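Local structure of phosphoribosylformylglycinamidine cyclo-ligase (Thermus thermophilus HB8, 5AVM) at residues Pro274-Leu279 against Arg292-Gly297. The protein probably catalyses the ATP-dependent ring closure of formylglycinamidine ribonucleotide to 5-aminoimidazole ribonucleotide, a step of de novo purine biosynthesis. Residues are numbered along the deposited sequence; the frame is centred on the assembly and turned at random.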
loop_
_atom_site.group_PDB
_atom_site.type_symbol
_atom_site.label_atom_id
_atom_site.label_comp_id
_atom_site.label_asym_id
_atom_site.label_seq_id
_atom_site.Cartn_x
_atom_site.Cartn_y
_atom_site.Cartn_z
ATOM N N PRO B 274 2.542 -1.164 -32.005
ATOM C CA PRO B 274 2.015 -2.212 -32.886
ATOM C C PRO B 274 1.349 -3.384 -32.169
ATOM O O PRO B 274 0.520 -4.093 -32.754
ATOM C CB PRO B 274 3.248 -2.646 -33.665
ATOM C CG PRO B 274 4.331 -2.515 -32.635
ATOM C CD PRO B 274 4.016 -1.174 -32.005
ATOM N N VAL B 275 1.719 -3.584 -30.904
ATOM C CA VAL B 275 1.170 -4.675 -30.106
ATOM C C VAL B 275 -0.324 -4.531 -29.861
ATOM O O VAL B 275 -1.001 -5.529 -29.642
ATOM C CB VAL B 275 1.872 -4.783 -28.739
ATOM C CG1 VAL B 275 1.445 -3.633 -27.840
ATOM C CG2 VAL B 275 1.554 -6.118 -28.107
ATOM N N PHE B 276 -0.840 -3.300 -29.905
ATOM C CA PHE B 276 -2.266 -3.068 -29.675
ATOM C C PHE B 276 -3.194 -3.600 -30.769
ATOM O O PHE B 276 -4.017 -4.482 -30.512
ATOM C CB PHE B 276 -2.539 -1.579 -29.449
ATOM C CG PHE B 276 -2.022 -1.064 -28.139
ATOM C CD1 PHE B 276 -2.419 -1.652 -26.941
ATOM C CD2 PHE B 276 -1.127 0.001 -28.096
ATOM C CE1 PHE B 276 -1.927 -1.186 -25.720
ATOM C CE2 PHE B 276 -0.630 0.475 -26.882
ATOM C CZ PHE B 276 -1.030 -0.119 -25.695
ATOM N N PRO B 277 -3.086 -3.072 -32.004
ATOM C CA PRO B 277 -3.968 -3.569 -33.064
ATOM C C PRO B 277 -3.793 -5.065 -33.288
ATOM O O PRO B 277 -4.692 -5.738 -33.786
ATOM C CB PRO B 277 -3.559 -2.733 -34.270
ATOM C CG PRO B 277 -2.112 -2.434 -34.005
ATOM C CD PRO B 277 -2.118 -2.097 -32.544
ATOM N N TYR B 278 -2.624 -5.574 -32.908
ATOM C CA TYR B 278 -2.319 -6.992 -33.032
ATOM C C TYR B 278 -3.203 -7.754 -32.048
ATOM O O TYR B 278 -3.890 -8.704 -32.415
ATOM C CB TYR B 278 -0.848 -7.249 -32.709
ATOM C CG TYR B 278 -0.489 -8.708 -32.772
ATOM C CD1 TYR B 278 -0.567 -9.409 -33.974
ATOM C CD2 TYR B 278 -0.133 -9.407 -31.620
ATOM C CE1 TYR B 278 -0.306 -10.773 -34.026
ATOM C CE2 TYR B 278 0.130 -10.772 -31.661
ATOM C CZ TYR B 278 0.038 -11.446 -32.864
ATOM O OH TYR B 278 0.268 -12.799 -32.905
ATOM N N LEU B 279 -3.180 -7.332 -30.788
ATOM C CA LEU B 279 -3.999 -7.962 -29.762
ATOM C C LEU B 279 -5.449 -7.848 -30.218
ATOM O O LEU B 279 -6.192 -8.825 -30.238
ATOM C CB LEU B 279 -3.814 -7.233 -28.429
ATOM C CG LEU B 279 -2.398 -7.239 -27.854
ATOM C CD1 LEU B 279 -2.315 -6.303 -26.662
ATOM C CD2 LEU B 279 -2.022 -8.658 -27.473
ATOM N N ARG B 292 -11.007 1.716 -24.118
ATOM C CA ARG B 292 -11.606 1.636 -22.796
ATOM C C ARG B 292 -10.737 0.778 -21.884
ATOM O O ARG B 292 -10.828 0.866 -20.660
ATOM C CB ARG B 292 -12.993 1.016 -22.932
ATOM C CG ARG B 292 -13.952 1.265 -21.802
ATOM C CD ARG B 292 -15.222 0.488 -22.082
ATOM N NE ARG B 292 -14.940 -0.944 -22.121
ATOM C CZ ARG B 292 -15.481 -1.794 -22.986
ATOM N NH1 ARG B 292 -16.342 -1.360 -23.898
ATOM N NH2 ARG B 292 -15.150 -3.079 -22.940
ATOM N N VAL B 293 -9.889 -0.045 -22.489
ATOM C CA VAL B 293 -9.018 -0.943 -21.741
ATOM C C VAL B 293 -7.530 -0.581 -21.849
ATOM O O VAL B 293 -6.799 -0.645 -20.854
ATOM C CB VAL B 293 -9.214 -2.426 -22.219
ATOM C CG1 VAL B 293 -8.227 -3.349 -21.523
ATOM C CG2 VAL B 293 -10.635 -2.882 -21.948
ATOM N N PHE B 294 -7.087 -0.195 -23.047
ATOM C CA PHE B 294 -5.681 0.128 -23.282
ATOM C C PHE B 294 -5.383 1.606 -23.484
ATOM O O PHE B 294 -6.266 2.389 -23.834
ATOM C CB PHE B 294 -5.179 -0.653 -24.492
ATOM C CG PHE B 294 -5.380 -2.128 -24.379
ATOM C CD1 PHE B 294 -4.749 -2.855 -23.377
ATOM C CD2 PHE B 294 -6.209 -2.801 -25.272
ATOM C CE1 PHE B 294 -4.942 -4.239 -23.264
ATOM C CE2 PHE B 294 -6.406 -4.188 -25.164
ATOM C CZ PHE B 294 -5.772 -4.901 -24.159
ATOM N N ASN B 295 -4.124 1.980 -23.276
ATOM C CA ASN B 295 -3.723 3.372 -23.426
ATOM C C ASN B 295 -3.563 3.796 -24.886
ATOM O O ASN B 295 -3.401 4.985 -25.181
ATOM C CB ASN B 295 -2.429 3.648 -22.654
ATOM C CG ASN B 295 -1.250 2.832 -23.152
ATOM O OD1 ASN B 295 -0.906 2.865 -24.334
ATOM N ND2 ASN B 295 -0.613 2.106 -22.244
ATOM N N MET B 296 -3.612 2.823 -25.794
ATOM C CA MET B 296 -3.500 3.084 -27.231
ATOM C C MET B 296 -2.302 3.942 -27.612
ATOM O O MET B 296 -2.329 4.632 -28.625
ATOM C CB MET B 296 -4.784 3.751 -27.725
ATOM C CG MET B 296 -6.043 2.941 -27.445
ATOM S SD MET B 296 -6.125 1.417 -28.392
ATOM C CE MET B 296 -5.033 0.406 -27.537
ATOM N N GLY B 297 -1.247 3.893 -26.806
ATOM C CA GLY B 297 -0.062 4.682 -27.091
ATOM C C GLY B 297 -0.020 6.003 -26.339
ATOM O O GLY B 297 0.963 6.742 -26.421
#
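Phe276 reaches from helix 275-283 into a hollow of the loop that follows helix 287-293, and its ring is the bump that Phe294, Asn295, Met296 and Gly297 receive. Met296 forms the floor: bent at chi2 and chi3, its flexible chain brings CE over one face of the Phe276 ring, 3.7 Å from its centroid and shifted toward the rim, a CH-pi contact. Val275 CG1 sits above the centre of the opposite face, so the flat ring is sandwiched between two apolar groups. On one flank Phe294 CB lies 3.5 Å from Phe276 CE1, and the two aromatic planes are inclined at 43°. Leu279, one turn further along the helix, adds a looser touch, CD1 to Phe294 CZ at 4.5 Å. At the tip of the ring the loop forms an Asx turn: Asn295 OD1 accepts from Gly297 N at 2.7 Å. The amide plane stands almost perpendicular to the ring, with OD1 3.3 Å from Phe276 CZ. An alanine in place of Phe276 would probably open a gap between helix and loop, leaving Met296 CE without its aromatic surface. Asparagine suits the turn because its OD1 also hydrogen-bonds with Ser182 OG while ND2 hydrogen-bonds to Gly184 O, satisfying both ends of the buried amide; Gly297, at phi 96°, has a backbone shape in which any CB would collide with Met296 O. Phe294 also touches Leu192 and Ile193, tying the loop to helix 190-196 within the C-terminal AIR synthase domain.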